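Local coordinates for protein adenylyltransferase VopS (Vibrio parahaemolyticus, PDB 3LET) that transfers AMP from ATP to a threonine of host Rho GTPases, blocking their downstream signalling and so actin assembly in infected cells, at residues G184-A187 with E188-S192. Residues are numbered along the deposited sequence; the frame is centred on the assembly and turned at random.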
loop_
_atom_site.group_PDB
_atom_site.type_symbol
_atom_site.label_atom_id
_atom_site.label_comp_id
_atom_site.label_asym_id
_atom_site.label_seq_id
_atom_site.Cartn_x
_atom_site.Cartn_y
_atom_site.Cartn_z
ATOM N N GLY A 184 3.961 -6.739 29.040
ATOM C CA GLY A 184 3.212 -7.928 29.377
ATOM C C GLY A 184 3.053 -8.864 28.217
ATOM O O GLY A 184 3.999 -9.193 27.501
ATOM N N ASN A 185 1.828 -9.291 28.011
ATOM C CA ASN A 185 1.529 -10.274 26.988
ATOM C C ASN A 185 1.917 -9.833 25.561
ATOM O O ASN A 185 2.347 -10.640 24.737
ATOM C CB ASN A 185 0.041 -10.607 27.089
ATOM C CG ASN A 185 -0.485 -11.268 25.857
ATOM O OD1 ASN A 185 -1.224 -10.659 25.085
ATOM N ND2 ASN A 185 -0.097 -12.519 25.645
ATOM N N ASP A 186 1.767 -8.546 25.278
ATOM C CA ASP A 186 2.132 -7.965 23.977
ATOM C C ASP A 186 3.643 -8.141 23.751
ATOM O O ASP A 186 4.103 -8.533 22.668
ATOM C CB ASP A 186 1.735 -6.481 24.001
ATOM C CG ASP A 186 2.088 -5.727 22.721
ATOM O OD1 ASP A 186 1.973 -6.300 21.620
ATOM O OD2 ASP A 186 2.428 -4.523 22.824
ATOM N N ALA A 187 4.428 -7.880 24.788
ATOM C CA ALA A 187 5.883 -8.022 24.658
ATOM C C ALA A 187 6.273 -9.484 24.473
ATOM O O ALA A 187 7.190 -9.803 23.724
ATOM C CB ALA A 187 6.594 -7.438 25.901
ATOM N N GLU A 188 5.602 -10.385 25.187
ATOM C CA GLU A 188 5.852 -11.800 25.000
ATOM C C GLU A 188 5.553 -12.261 23.574
ATOM O O GLU A 188 6.244 -13.129 23.030
ATOM C CB GLU A 188 4.994 -12.631 25.973
ATOM C CG GLU A 188 5.366 -12.464 27.414
ATOM C CD GLU A 188 4.622 -13.442 28.293
ATOM O OE1 GLU A 188 3.450 -13.744 27.975
ATOM O OE2 GLU A 188 5.210 -13.912 29.288
ATOM N N ASN A 189 4.528 -11.690 22.966
ATOM C CA ASN A 189 4.164 -12.052 21.589
ATOM C C ASN A 189 5.268 -11.604 20.622
ATOM O O ASN A 189 5.663 -12.334 19.716
ATOM C CB ASN A 189 2.839 -11.382 21.199
ATOM C CG ASN A 189 2.359 -11.783 19.806
ATOM O OD1 ASN A 189 2.311 -12.962 19.467
ATOM N ND2 ASN A 189 1.963 -10.793 19.008
ATOM N N ILE A 190 5.757 -10.384 20.816
ATOM C CA ILE A 190 6.869 -9.876 19.995
ATOM C C ILE A 190 8.062 -10.842 20.083
ATOM O O ILE A 190 8.658 -11.206 19.069
ATOM C CB ILE A 190 7.292 -8.482 20.465
ATOM C CG1 ILE A 190 6.208 -7.464 20.087
ATOM C CG2 ILE A 190 8.656 -8.107 19.863
ATOM C CD1 ILE A 190 6.315 -6.099 20.810
ATOM N N THR A 191 8.423 -11.237 21.301
ATOM C CA THR A 191 9.530 -12.180 21.485
ATOM C C THR A 191 9.279 -13.544 20.817
ATOM O O THR A 191 10.151 -14.072 20.119
ATOM C CB THR A 191 9.791 -12.416 22.963
ATOM O OG1 THR A 191 10.102 -11.162 23.577
ATOM C CG2 THR A 191 10.974 -13.391 23.135
ATOM N N SER A 192 8.086 -14.111 21.004
ATOM C CA SER A 192 7.774 -15.405 20.373
ATOM C C SER A 192 7.824 -15.321 18.850
ATOM O O SER A 192 8.354 -16.226 18.202
ATOM C CB SER A 192 6.384 -15.920 20.766
ATOM O OG SER A 192 6.209 -15.898 22.172
HETATM O O HOH W 1 2.138 -8.060 19.688
#
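Asp186 and Asn189, three residues apart on the first turns of helix 184-199, are joined through one water. The water donates to OD1 of Asp186 at 2.6 Å and accepts from ND2 of Asn189 at 2.8 Å. Both side chains carry CG anti to the backbone N (chi1 178° and -177°), which sends their polar ends out on the same flank of the helix, far enough apart for a water to fit between OD1 and ND2. Beneath this bridge the backbone makes regular i to i+4 bonds: Glu188 N meets Gly184 O at 3.1 Å, and Ile190 N meets Asp186 O at 3.1 Å. Asn189 N reaches Asn185 O at 3.0 Å by a more bent path, its N-H...O angle being 146°. Thr191 N binds Ala187 O, while OG1 of Thr191 comes within 3.2 Å of that oxygen.

Outside the turn, OD2 of Asp186 forms a salt bridge with Arg283, which follows Gly280, Asn281 and Gly282 of the Fic motif, residues that probably bind ATP, as in relatives. ND2 of Asn189 donates to the carbonyl of Arg216. Ala187, Ile190 and Thr191 pack on helix 168-179. Asp186 thus divides its carboxylate between water and guanidinium, an environment expected to stabilise its negative charge, and the water-linked pair ties this turn to helices 281-295 and 207-217.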